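Local structure of putative ABC type-2 transporter (3CNI) at residues E28-N33 with E103-Q108; A58-P63 with G96-L101; W82-T87 with A147-F152; S111-D116 with Q121-P126. The protein probably takes part in substrate transport across the cell membrane as an ABC-2 family protein, and one of its domains binds calcium ions. All coordinates share one frame; numbering follows the deposited sequence.

In the fold
Contacts 1 and 2 share helix 89-107, their centres about 10 Å apart, and they touch through Leu31 against Ile60. Contact 2 reaches the middle of the mixed sheet at strand 58-62 and also holds Ser99, one of the two protein ligands of a calcium ion; the other, Glu146, directly precedes 147-152 of contact 3. Contacts 2 and 3 meet where Trp82 packs against Ala58 of the neighbouring strand and Ile98 of helix 89-107. Contact 4 lies within the connection after helix 89-107 and touches contact 1 through Pro126 and Lys106. Contacts 3 and 4 have centres about 33 Å apart on opposite sides of the chain's centre, yet each packs against the second subunit.

Contact 1. Residues E28-N33 with E103-Q108; sequences EKALGN and ESLKVQ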
loop_
_atom_site.group_PDB
_atom_site.type_symbol
_atom_site.label_atom_id
_atom_site.label_comp_id
_atom_site.label_asym_id
_atom_site.label_seq_id
_atom_site.Cartn_x
_atom_site.Cartn_y
_atom_site.Cartn_z
ATOM N N GLU A 28 -10.821 10.019 -9.749
ATOM C CA GLU A 28 -11.596 9.072 -10.502
ATOM C C GLU A 28 -10.887 8.641 -11.772
ATOM O O GLU A 28 -10.848 7.469 -12.140
ATOM C CB GLU A 28 -12.902 9.719 -10.926
ATOM C CG GLU A 28 -13.711 8.716 -11.695
ATOM C CD GLU A 28 -15.013 9.189 -12.271
ATOM O OE1 GLU A 28 -15.640 10.154 -11.822
ATOM O OE2 GLU A 28 -15.419 8.544 -13.228
ATOM N N LYS A 29 -10.388 9.656 -12.474
ATOM C CA LYS A 29 -9.614 9.482 -13.705
ATOM C C LYS A 29 -8.342 8.660 -13.502
ATOM O O LYS A 29 -7.995 7.794 -14.289
ATOM C CB LYS A 29 -9.200 10.836 -14.285
ATOM C CG LYS A 29 -10.289 11.677 -14.914
ATOM C CD LYS A 29 -9.670 12.974 -15.560
ATOM C CE LYS A 29 -9.354 12.795 -17.027
ATOM N NZ LYS A 29 -10.661 12.914 -17.750
ATOM N N ALA A 30 -7.603 8.989 -12.464
ATOM C CA ALA A 30 -6.383 8.257 -12.123
ATOM C C ALA A 30 -6.697 6.752 -11.816
ATOM O O ALA A 30 -6.018 5.814 -12.279
ATOM C CB ALA A 30 -5.694 8.921 -10.924
ATOM N N LEU A 31 -7.721 6.530 -11.008
ATOM C CA LEU A 31 -8.073 5.168 -10.630
ATOM C C LEU A 31 -8.473 4.386 -11.888
ATOM O O LEU A 31 -8.113 3.240 -12.076
ATOM C CB LEU A 31 -9.220 5.149 -9.599
ATOM C CG LEU A 31 -8.713 5.515 -8.219
ATOM C CD1 LEU A 31 -9.858 5.989 -7.316
ATOM C CD2 LEU A 31 -7.879 4.328 -7.642
ATOM N N GLY A 32 -9.199 5.056 -12.751
ATOM C CA GLY A 32 -9.921 4.405 -13.843
ATOM C C GLY A 32 -9.017 3.987 -14.973
ATOM O O GLY A 32 -9.388 3.158 -15.788
ATOM N N ASN A 33 -7.822 4.584 -15.003
ATOM C CA ASN A 33 -6.802 4.318 -16.031
ATOM C C ASN A 33 -6.029 3.128 -15.584
ATOM O O ASN A 33 -5.243 2.596 -16.329
ATOM C CB ASN A 33 -5.818 5.481 -16.236
ATOM C CG ASN A 33 -6.417 6.631 -17.096
ATOM O OD1 ASN A 33 -6.171 7.803 -16.813
ATOM N ND2 ASN A 33 -7.200 6.295 -18.131
ATOM N N GLU A 103 -2.100 3.279 -3.453
ATOM C CA GLU A 103 -0.780 3.927 -3.157
ATOM C C GLU A 103 -0.438 4.753 -4.339
ATOM O O GLU A 103 -0.017 5.909 -4.254
ATOM C CB GLU A 103 0.323 2.906 -2.895
ATOM C CG GLU A 103 0.177 2.183 -1.604
ATOM C CD GLU A 103 0.285 3.101 -0.401
ATOM O OE1 GLU A 103 0.743 4.262 -0.550
ATOM O OE2 GLU A 103 -0.097 2.671 0.697
ATOM N N SER A 104 -0.670 4.180 -5.486
ATOM C CA SER A 104 -0.225 4.872 -6.723
ATOM C C SER A 104 -1.031 6.155 -6.978
ATOM O O SER A 104 -0.556 7.144 -7.517
ATOM C CB SER A 104 -0.299 3.861 -7.891
ATOM O OG SER A 104 -0.229 4.571 -9.084
ATOM N N LEU A 105 -2.263 6.154 -6.531
ATOM C CA LEU A 105 -3.150 7.302 -6.665
ATOM C C LEU A 105 -2.643 8.492 -5.840
ATOM O O LEU A 105 -2.775 9.668 -6.188
ATOM C CB LEU A 105 -4.566 6.921 -6.221
ATOM C CG LEU A 105 -5.543 8.095 -6.087
ATOM C CD1 LEU A 105 -5.786 8.895 -7.477
ATOM C CD2 LEU A 105 -6.822 7.631 -5.395
ATOM N N LYS A 106 -2.007 8.155 -4.730
ATOM C CA LYS A 106 -1.550 9.164 -3.824
ATOM C C LYS A 106 -0.472 9.959 -4.518
ATOM O O LYS A 106 -0.401 11.194 -4.380
ATOM C CB LYS A 106 -0.939 8.528 -2.604
ATOM C CG LYS A 106 -1.931 7.740 -1.712
ATOM C CD LYS A 106 -1.156 7.178 -0.545
ATOM C CE LYS A 106 -2.057 6.319 0.329
ATOM N NZ LYS A 106 -1.184 5.514 1.209
ATOM N N VAL A 107 0.408 9.202 -5.185
ATOM C CA VAL A 107 1.454 9.753 -6.030
ATOM C C VAL A 107 0.854 10.629 -7.198
ATOM O O VAL A 107 1.337 11.720 -7.528
ATOM C CB VAL A 107 2.405 8.603 -6.607
ATOM C CG1 VAL A 107 3.422 9.204 -7.632
ATOM C CG2 VAL A 107 3.138 7.879 -5.497
ATOM N N GLN A 108 -0.224 10.149 -7.796
ATOM C CA GLN A 108 -0.831 10.842 -8.912
ATOM C C GLN A 108 -1.658 12.042 -8.461
ATOM O O GLN A 108 -2.237 12.739 -9.296
ATOM C CB GLN A 108 -1.695 9.932 -9.779
ATOM C CG GLN A 108 -0.963 8.787 -10.462
ATOM C CD GLN A 108 -1.915 7.777 -11.127
ATOM O OE1 GLN A 108 -2.503 8.060 -12.158
ATOM N NE2 GLN A 108 -2.073 6.592 -10.516
#
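Leu105 lays CD1 directly on the methyl group of Ala30, with 3.4 Å between CD1 and Ala30 CB, tighter than usual for two carbons. The backbones are close as well: the CA atoms of Ala30 and Leu105 are 6.4 Å apart, a spacing at which the small side chain of alanine fits well. Leu105 has CG anti to its own backbone nitrogen (chi1 170°), and its two methyls then serve different neighbours, CD1 going to Ala30 while CD2 meets Leu31 CD1 at 4.0 Å as the two leucine side chains cross obliquely.

The contact joins helix 22-32 to helix 89-107, which lie side by side over the same face of the sheet. Leu31 also rests on Ile15 and Ile60, and Leu105 on Leu127, so both leucines belong to the apolar layer between helices and strands. Towards solvent the layer becomes more polar. The extended Gln108 brings OE1 to 3.5 Å from Ala30 CB, a van der Waals approach, while its NE2 turns back to weak hydrogen bonds with Ser104 O and Ser104 OG, the latter 3.1 Å from NE2; these help to set the roll of the amide. On another side of helix 89-107 Lys106 NZ makes a salt bridge to Glu103 OE1 (2.9 Å), and Glu103 packs on Ser99 of the second subunit.

Contact 2. Residues A58-P63 with G96-L101; sequences AIIVIP and GTISSL. With CA (calcium ion), chain B.
Ala58 opens strand 58-62 with its methyl group directed at helix 89-107, where CB meets Ile98 CD1 at 4.1 Å. A short side chain suits the position, because Trp82 of the adjoining strand 76-84 presses on Ala58 and Ile98 alike. Ile59 faces the other way and fits against Leu44, Ala47 and Val51 of helix 44-54. The side chain of Ile60 points back to the first side, and its CD1 comes within 4.3 Å of Ile98 CG2. Val61 again turns to helix 44-54 through Leu44, so apolar branched residues follow one another along a strand that is buried on both faces.

Such alternation belongs to a central strand of a layered alpha/beta fold: 58-62 runs parallel to 12-17 and antiparallel to 76-84, with helices over either face of the sheet. Ile98 spans the distance with two branches. With CG1 anti to the carbonyl carbon (chi1 -72°), CD1 reaches Ala58, and the CG2 branch is left to meet Ile60; Val13 of strand 12-17 packs on both Ile60 and Ile98.

One residue further along the helix, Ser99 points away from the strand and binds the calcium ion, its OG 2.6 Å from the metal. The oxygens of waters 1 to 4 lie 2.3 to 2.5 Å from the calcium ion, and Glu146 also coordinates it. The Ser99 hydroxyl is hydrogen-bonded to Thr95 O one helical turn back, which helps to orient OG for the metal. Ser100 OG is hydrogen-bonded to Ser100 OG of the second subunit.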
loop_
_atom_site.group_PDB
_atom_site.type_symbol
_atom_site.label_atom_id
_atom_site.label_comp_id
_atom_site.label_asym_id
_atom_site.label_seq_id
_atom_site.Cartn_x
_atom_site.Cartn_y
_atom_site.Cartn_z
ATOM N N ALA A 58 -14.346 -4.958 -5.776
ATOM C CA ALA A 58 -14.384 -3.725 -4.981
ATOM C C ALA A 58 -15.135 -2.635 -5.651
ATOM O O ALA A 58 -15.128 -2.534 -6.875
ATOM C CB ALA A 58 -12.953 -3.239 -4.713
ATOM N N ILE A 59 -15.746 -1.790 -4.812
ATOM C CA ILE A 59 -16.208 -0.438 -5.171
ATOM C C ILE A 59 -15.338 0.549 -4.420
ATOM O O ILE A 59 -15.167 0.406 -3.250
ATOM C CB ILE A 59 -17.689 -0.162 -4.734
ATOM C CG1 ILE A 59 -18.630 -1.253 -5.245
ATOM C CG2 ILE A 59 -18.131 1.226 -5.184
ATOM C CD1 ILE A 59 -20.054 -1.140 -4.734
ATOM N N ILE A 60 -14.781 1.528 -5.128
ATOM C CA ILE A 60 -14.068 2.676 -4.542
ATOM C C ILE A 60 -14.986 3.906 -4.539
ATOM O O ILE A 60 -15.569 4.237 -5.533
ATOM C CB ILE A 60 -12.746 2.924 -5.308
ATOM C CG1 ILE A 60 -11.790 1.714 -5.046
ATOM C CG2 ILE A 60 -12.103 4.158 -4.853
ATOM C CD1 ILE A 60 -10.550 1.632 -5.980
ATOM N N VAL A 61 -15.243 4.465 -3.370
ATOM C CA VAL A 61 -16.128 5.616 -3.273
ATOM C C VAL A 61 -15.330 6.855 -2.956
ATOM O O VAL A 61 -14.552 6.902 -1.972
ATOM C CB VAL A 61 -17.302 5.430 -2.226
ATOM C CG1 VAL A 61 -18.246 6.679 -2.225
ATOM C CG2 VAL A 61 -18.069 4.112 -2.491
ATOM N N ILE A 62 -15.523 7.843 -3.837
ATOM C CA ILE A 62 -15.020 9.225 -3.626
ATOM C C ILE A 62 -16.190 10.031 -3.086
ATOM O O ILE A 62 -17.013 10.499 -3.858
ATOM C CB ILE A 62 -14.434 9.880 -4.933
ATOM C CG1 ILE A 62 -13.360 8.973 -5.545
ATOM C CG2 ILE A 62 -13.756 11.285 -4.652
ATOM C CD1 ILE A 62 -13.293 9.031 -7.088
ATOM N N PRO A 63 -16.294 10.149 -1.748
ATOM C CA PRO A 63 -17.451 10.805 -1.174
ATOM C C PRO A 63 -17.367 12.307 -1.285
ATOM O O PRO A 63 -16.291 12.869 -1.469
ATOM C CB PRO A 63 -17.438 10.381 0.320
ATOM C CG PRO A 63 -16.091 9.944 0.602
ATOM C CD PRO A 63 -15.307 9.782 -0.717
ATOM N N GLY A 96 -4.316 -7.206 -2.646
ATOM C CA GLY A 96 -2.979 -6.653 -2.818
ATOM C C GLY A 96 -2.860 -5.722 -4.004
ATOM O O GLY A 96 -2.224 -4.686 -3.935
ATOM N N THR A 97 -3.453 -6.099 -5.115
ATOM C CA THR A 97 -3.380 -5.269 -6.349
ATOM C C THR A 97 -4.076 -3.950 -6.214
ATOM O O THR A 97 -3.544 -2.960 -6.608
ATOM C CB THR A 97 -3.941 -6.002 -7.606
ATOM O OG1 THR A 97 -3.263 -7.228 -7.738
ATOM C CG2 THR A 97 -3.651 -5.263 -8.836
ATOM N N ILE A 98 -5.270 -3.942 -5.659
ATOM C CA ILE A 98 -6.059 -2.690 -5.477
ATOM C C ILE A 98 -5.388 -1.797 -4.421
ATOM O O ILE A 98 -5.334 -0.564 -4.538
ATOM C CB ILE A 98 -7.576 -3.010 -5.215
ATOM C CG1 ILE A 98 -8.177 -3.497 -6.540
ATOM C CG2 ILE A 98 -8.364 -1.871 -4.669
ATOM C CD1 ILE A 98 -9.381 -4.421 -6.381
ATOM N N SER A 99 -4.795 -2.421 -3.425
ATOM C CA SER A 99 -4.101 -1.648 -2.409
ATOM C C SER A 99 -2.937 -0.890 -3.015
ATOM O O SER A 99 -2.647 0.224 -2.692
ATOM C CB SER A 99 -3.512 -2.544 -1.338
ATOM O OG SER A 99 -4.536 -3.136 -0.652
ATOM N N SER A 100 -2.216 -1.610 -3.820
ATOM C CA SER A 100 -1.125 -1.087 -4.621
ATOM C C SER A 100 -1.586 0.078 -5.485
ATOM O O SER A 100 -0.899 1.087 -5.663
ATOM C CB SER A 100 -0.624 -2.218 -5.483
ATOM O OG SER A 100 0.455 -1.805 -6.210
ATOM N N LEU A 101 -2.796 -0.043 -6.002
ATOM C CA LEU A 101 -3.361 1.028 -6.858
ATOM C C LEU A 101 -3.715 2.278 -6.051
ATOM O O LEU A 101 -3.554 3.375 -6.526
ATOM C CB LEU A 101 -4.586 0.529 -7.669
ATOM C CG LEU A 101 -4.309 -0.665 -8.600
ATOM C CD1 LEU A 101 -5.588 -1.108 -9.300
ATOM C CD2 LEU A 101 -3.211 -0.359 -9.598
HETATM CA CA CA B . -4.510 -3.624 1.858
HETATM O O HOH W 1 -4.557 -1.288 1.537
HETATM O O HOH W 2 -6.983 -4.023 2.037
HETATM O O HOH W 3 -2.326 -3.312 2.748
HETATM O O HOH W 4 -3.110 -5.084 0.701
#

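Contact 3. Residues W82-T87 with A147-F152; sequences WYLRGT and AIMNVF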
loop_
_atom_site.group_PDB
_atom_site.type_symbol
_atom_site.label_atom_id
_atom_site.label_comp_id
_atom_site.label_asym_id
_atom_site.label_seq_id
_atom_site.Cartn_x
_atom_site.Cartn_y
_atom_site.Cartn_z
ATOM N N TRP A 82 -15.381 -4.035 -0.246
ATOM C CA TRP A 82 -14.870 -5.250 -0.846
ATOM C C TRP A 82 -15.900 -6.317 -0.874
ATOM O O TRP A 82 -16.660 -6.439 0.042
ATOM C CB TRP A 82 -13.667 -5.789 -0.064
ATOM C CG TRP A 82 -12.478 -4.878 0.045
ATOM C CD1 TRP A 82 -12.199 -3.997 1.073
ATOM C CD2 TRP A 82 -11.359 -4.834 -0.836
ATOM N NE1 TRP A 82 -11.000 -3.409 0.852
ATOM C CE2 TRP A 82 -10.456 -3.902 -0.311
ATOM C CE3 TRP A 82 -11.019 -5.516 -2.007
ATOM C CZ2 TRP A 82 -9.231 -3.612 -0.933
ATOM C CZ3 TRP A 82 -9.820 -5.205 -2.624
ATOM C CH2 TRP A 82 -8.934 -4.289 -2.070
ATOM N N TYR A 83 -15.915 -7.080 -1.954
ATOM C CA TYR A 83 -16.875 -8.175 -2.144
ATOM C C TYR A 83 -16.103 -9.474 -2.283
ATOM O O TYR A 83 -15.693 -9.892 -3.397
ATOM C CB TYR A 83 -17.757 -7.964 -3.368
ATOM C CG TYR A 83 -18.716 -6.816 -3.167
ATOM C CD1 TYR A 83 -20.069 -7.050 -2.930
ATOM C CD2 TYR A 83 -18.258 -5.494 -3.160
ATOM C CE1 TYR A 83 -20.930 -6.020 -2.707
ATOM C CE2 TYR A 83 -19.133 -4.454 -2.950
ATOM C CZ TYR A 83 -20.461 -4.729 -2.715
ATOM O OH TYR A 83 -21.358 -3.729 -2.484
ATOM N N LEU A 84 -15.925 -10.101 -1.125
ATOM C CA LEU A 84 -15.266 -11.379 -1.054
ATOM C C LEU A 84 -16.288 -12.500 -1.138
ATOM O O LEU A 84 -17.299 -12.520 -0.429
ATOM C CB LEU A 84 -14.439 -11.512 0.225
ATOM C CG LEU A 84 -13.443 -10.394 0.502
ATOM C CD1 LEU A 84 -12.681 -10.806 1.812
ATOM C CD2 LEU A 84 -12.532 -10.118 -0.699
ATOM N N ARG A 85 -16.029 -13.381 -2.084
ATOM C CA ARG A 85 -16.861 -14.541 -2.313
ATOM C C ARG A 85 -15.990 -15.754 -2.213
ATOM O O ARG A 85 -16.076 -16.654 -3.007
ATOM C CB ARG A 85 -17.450 -14.493 -3.715
ATOM C CG ARG A 85 -18.391 -13.323 -3.966
ATOM C CD ARG A 85 -18.416 -12.897 -5.429
ATOM N NE ARG A 85 -19.122 -11.619 -5.600
ATOM C CZ ARG A 85 -18.544 -10.485 -5.960
ATOM N NH1 ARG A 85 -17.247 -10.446 -6.222
ATOM N NH2 ARG A 85 -19.277 -9.388 -6.101
ATOM N N GLY A 86 -15.116 -15.741 -1.249
ATOM C CA GLY A 86 -14.059 -16.717 -1.181
ATOM C C GLY A 86 -12.843 -16.106 -0.523
ATOM O O GLY A 86 -12.641 -14.877 -0.517
ATOM N N THR A 87 -12.029 -16.999 0.015
ATOM C CA THR A 87 -10.885 -16.625 0.812
ATOM C C THR A 87 -9.618 -17.245 0.255
ATOM O O THR A 87 -8.794 -17.780 1.004
ATOM C CB THR A 87 -11.106 -16.988 2.284
ATOM O OG1 THR A 87 -10.965 -18.395 2.504
ATOM C CG2 THR A 87 -12.503 -16.540 2.720
ATOM N N ALA A 147 -8.171 -7.784 7.998
ATOM C CA ALA A 147 -8.716 -7.799 9.392
ATOM C C ALA A 147 -9.702 -8.924 9.522
ATOM O O ALA A 147 -9.668 -9.676 10.458
ATOM C CB ALA A 147 -9.400 -6.468 9.759
ATOM N N ILE A 148 -10.595 -9.038 8.564
ATOM C CA ILE A 148 -11.622 -10.075 8.651
ATOM C C ILE A 148 -10.977 -11.447 8.578
ATOM O O ILE A 148 -11.340 -12.366 9.275
ATOM C CB ILE A 148 -12.724 -9.950 7.599
ATOM C CG1 ILE A 148 -13.504 -8.687 7.894
ATOM C CG2 ILE A 148 -13.683 -11.141 7.738
ATOM C CD1 ILE A 148 -14.157 -8.724 9.279
HETATM N N MSE A 149 -9.972 -11.547 7.735
HETATM C CA MSE A 149 -9.316 -12.833 7.554
HETATM C C MSE A 149 -8.471 -13.157 8.760
HETATM O O MSE A 149 -8.393 -14.279 9.121
HETATM C CB MSE A 149 -8.457 -12.820 6.271
HETATM C CG MSE A 149 -9.282 -12.695 4.981
HETATM SE SE MSE A 149 -10.314 -14.383 4.713
HETATM C CE MSE A 149 -12.056 -13.513 4.383
ATOM N N ASN A 150 -7.853 -12.166 9.383
ATOM C CA ASN A 150 -6.981 -12.416 10.578
ATOM C C ASN A 150 -7.790 -12.825 11.798
ATOM O O ASN A 150 -7.286 -13.547 12.691
ATOM C CB ASN A 150 -6.050 -11.230 10.941
ATOM C CG ASN A 150 -5.013 -10.955 9.873
ATOM O OD1 ASN A 150 -4.544 -11.872 9.171
ATOM N ND2 ASN A 150 -4.658 -9.654 9.704
ATOM N N VAL A 151 -9.042 -12.361 11.832
ATOM C CA VAL A 151 -9.976 -12.707 12.921
ATOM C C VAL A 151 -10.289 -14.175 12.847
ATOM O O VAL A 151 -10.047 -14.894 13.818
ATOM C CB VAL A 151 -11.326 -11.939 12.860
ATOM C CG1 VAL A 151 -12.398 -12.586 13.731
ATOM C CG2 VAL A 151 -11.160 -10.569 13.343
ATOM N N PHE A 152 -10.826 -14.572 11.699
ATOM C CA PHE A 152 -11.327 -15.914 11.473
ATOM C C PHE A 152 -10.231 -16.968 11.550
ATOM O O PHE A 152 -10.374 -18.017 12.176
ATOM C CB PHE A 152 -12.115 -15.943 10.154
ATOM C CG PHE A 152 -13.461 -15.291 10.309
ATOM C CD1 PHE A 152 -14.257 -15.697 11.389
ATOM C CD2 PHE A 152 -13.910 -14.259 9.497
ATOM C CE1 PHE A 152 -15.523 -15.117 11.641
ATOM C CE2 PHE A 152 -15.166 -13.666 9.726
ATOM C CZ PHE A 152 -15.978 -14.099 10.788
#
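Bends at the second and third torsions of Met149 (chi2 -69°), a selenomethionine, fold its SE and CE atoms against Leu84 and Thr87. Leu84 reaches out from the end of strand 76-84 to meet it tip to tip, its CD1 3.8 Å from Met149 CE. Thr87 crosses the selenium end at a slant: CG2 is 3.5 Å from Met149 CE, rather tight for two carbons, and CB is 3.6 Å from Met149 SE. With OG1 set between the backbone nitrogen and the carbonyl carbon (chi1 75°), the threonine presents its methyl to Met149 while its hydroxyl bonds to Tyr153 OH.

The contact fastens helix 145-152, the last helix of the chain, to the turn that leads from strand 76-84 into helix 89-107. It lies beside the metal site: Leu84 also packs on Pro145, and the side chain of Met149 is about 6 Å from that of Glu146, a calcium ligand. Gly86 lies in that turn with phi at 149°, where a side chain would run into the preceding carbonyl oxygen. Methionine, long, flexible and unbranched, suits the distance from the helix to the strand end. Leu135 touches both Thr87 and Met149, and Phe124 of the second subunit also packs on Met149.

Contact 4. Residues S111-D116 with Q121-P126; sequences SFLLND and QLLFDP
Leu122 is the first residue of 121-126 to meet the other segment, its CB lying 3.9 Å from Leu113 CD1. Its side chain is buried and also packs on Lys75, in the loop before strand 76-84. Leu123 comes next and touches two residues: CD2 is 4.1 Å from Leu113 CB, while CD1 passes 4.3 Å from Leu114 CD2 nearer the surface. Phe124 and Asp125 direct their side chains away from 111-116. Asp125 OD2 is shared between a salt bridge to Lys75 NZ and a hydrogen bond from Asn150 ND2 of the second subunit, two partners that would probably stabilise its negative charge. Pro126 then returns to the contact and brings ring atom CB to 4.1 Å from Leu113 CD1.

Both segments belong to the long connection between helix 89-107 and strand 127-135, and their apolar residues hold its two limbs together. Residues 121-124 have helical backbone angles without a regular helix, and Phe124 N bonds to Gln121 O at 3.0 Å; this single helical turn brings Leu122 and Leu123 to the same neighbour. That neighbour, Leu113, has CG anti to the carbonyl carbon (chi1 -55°) and an extended chi2 (176°), which places CD1 against Leu122 and Pro126 while CB stays beside Leu123. Strand 127-135 starts directly afterwards, with Pro126 joined to Ala76 by a backbone hydrogen bond and packed against Lys106.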
loop_
_atom_site.group_PDB
_atom_site.type_symbol
_atom_site.label_atom_id
_atom_site.label_comp_id
_atom_site.label_asym_id
_atom_site.label_seq_id
_atom_site.Cartn_x
_atom_site.Cartn_y
_atom_site.Cartn_z
ATOM N N SER A 111 1.068 16.674 -7.285
ATOM C CA SER A 111 1.327 17.983 -7.906
ATOM C C SER A 111 0.271 18.982 -7.503
ATOM O O SER A 111 0.481 20.252 -7.565
ATOM C CB SER A 111 1.250 17.908 -9.438
ATOM O OG SER A 111 2.450 17.488 -10.023
ATOM N N PHE A 112 -0.891 18.445 -7.125
ATOM C CA PHE A 112 -2.025 19.283 -6.839
ATOM C C PHE A 112 -1.948 19.747 -5.373
ATOM O O PHE A 112 -2.661 20.634 -4.937
ATOM C CB PHE A 112 -3.325 18.542 -7.204
ATOM C CG PHE A 112 -3.219 17.638 -8.475
ATOM C CD1 PHE A 112 -3.806 16.384 -8.510
ATOM C CD2 PHE A 112 -2.555 18.058 -9.602
ATOM C CE1 PHE A 112 -3.718 15.575 -9.631
ATOM C CE2 PHE A 112 -2.487 17.258 -10.732
ATOM C CZ PHE A 112 -3.063 16.029 -10.735
ATOM N N LEU A 113 -1.014 19.177 -4.669
ATOM C CA LEU A 113 -0.858 19.503 -3.271
ATOM C C LEU A 113 0.314 20.405 -3.068
ATOM O O LEU A 113 0.674 20.717 -1.935
ATOM C CB LEU A 113 -0.696 18.232 -2.457
ATOM C CG LEU A 113 -1.808 17.194 -2.612
ATOM C CD1 LEU A 113 -1.452 15.935 -1.820
ATOM C CD2 LEU A 113 -3.160 17.801 -2.206
ATOM N N LEU A 114 0.918 20.841 -4.164
ATOM C CA LEU A 114 2.128 21.685 -4.074
ATOM C C LEU A 114 1.769 23.140 -3.840
ATOM O O LEU A 114 2.631 23.949 -3.529
ATOM C CB LEU A 114 3.021 21.548 -5.321
ATOM C CG LEU A 114 3.715 20.198 -5.486
ATOM C CD1 LEU A 114 4.409 20.154 -6.877
ATOM C CD2 LEU A 114 4.684 19.891 -4.305
ATOM N N ASN A 115 0.479 23.430 -3.875
ATOM C CA ASN A 115 -0.005 24.840 -3.991
ATOM C C ASN A 115 0.134 25.658 -2.640
ATOM O O ASN A 115 0.826 26.675 -2.575
ATOM C CB ASN A 115 -1.473 24.923 -4.517
ATOM C CG ASN A 115 -1.760 23.992 -5.765
ATOM O OD1 ASN A 115 -2.913 23.926 -6.271
ATOM N ND2 ASN A 115 -0.719 23.274 -6.239
ATOM N N ASP A 116 -0.557 25.172 -1.596
ATOM C CA ASP A 116 -0.543 25.751 -0.223
ATOM C C ASP A 116 0.556 25.137 0.647
ATOM O O ASP A 116 1.082 24.078 0.344
ATOM C CB ASP A 116 -1.881 25.478 0.554
ATOM C CG ASP A 116 -3.087 26.233 0.017
ATOM O OD1 ASP A 116 -2.897 27.367 -0.470
ATOM O OD2 ASP A 116 -4.234 25.746 0.196
ATOM N N GLN A 121 1.693 18.364 4.307
ATOM C CA GLN A 121 1.592 17.039 5.017
ATOM C C GLN A 121 1.011 16.006 4.080
ATOM O O GLN A 121 1.435 14.802 3.994
ATOM C CB GLN A 121 0.619 17.149 6.220
ATOM C CG GLN A 121 0.195 18.619 6.578
ATOM N N LEU A 122 -0.023 16.533 3.417
ATOM C CA LEU A 122 -0.857 15.664 2.594
ATOM C C LEU A 122 -0.038 14.981 1.505
ATOM O O LEU A 122 -0.411 14.021 0.972
ATOM C CB LEU A 122 -2.005 16.461 1.967
ATOM C CG LEU A 122 -3.031 17.049 2.938
ATOM C CD1 LEU A 122 -4.032 17.922 2.198
ATOM C CD2 LEU A 122 -3.741 15.944 3.707
ATOM N N LEU A 123 1.127 15.545 1.266
ATOM C CA LEU A 123 2.001 15.030 0.257
ATOM C C LEU A 123 2.253 13.579 0.509
ATOM O O LEU A 123 2.097 12.773 -0.373
ATOM C CB LEU A 123 3.312 15.788 0.254
ATOM C CG LEU A 123 3.430 16.929 -0.734
ATOM C CD1 LEU A 123 4.849 17.454 -0.764
ATOM C CD2 LEU A 123 3.007 16.461 -2.078
ATOM N N PHE A 124 2.648 13.262 1.726
ATOM C CA PHE A 124 2.988 11.918 2.098
ATOM C C PHE A 124 1.791 11.090 2.488
ATOM O O PHE A 124 1.786 9.910 2.300
ATOM C CB PHE A 124 3.986 11.925 3.227
ATOM C CG PHE A 124 5.294 12.490 2.861
ATOM C CD1 PHE A 124 5.503 13.839 2.861
ATOM C CD2 PHE A 124 6.328 11.681 2.529
ATOM C CE1 PHE A 124 6.722 14.359 2.517
ATOM C CE2 PHE A 124 7.540 12.203 2.187
ATOM C CZ PHE A 124 7.734 13.544 2.186
ATOM N N ASP A 125 0.750 11.739 2.941
ATOM C CA ASP A 125 -0.364 11.042 3.473
ATOM C C ASP A 125 -1.634 11.792 3.241
ATOM O O ASP A 125 -2.169 12.397 4.114
ATOM C CB ASP A 125 -0.151 10.802 4.939
ATOM C CG ASP A 125 -1.042 9.741 5.486
ATOM O OD1 ASP A 125 -1.545 8.910 4.720
ATOM O OD2 ASP A 125 -1.234 9.738 6.698
ATOM N N PRO A 126 -2.130 11.697 2.034
ATOM C CA PRO A 126 -3.192 12.555 1.576
ATOM C C PRO A 126 -4.530 11.947 1.849
ATOM O O PRO A 126 -5.494 12.666 1.861
ATOM C CB PRO A 126 -2.944 12.592 0.091
ATOM C CG PRO A 126 -2.230 11.398 -0.165
ATOM C CD PRO A 126 -1.306 11.270 0.914
#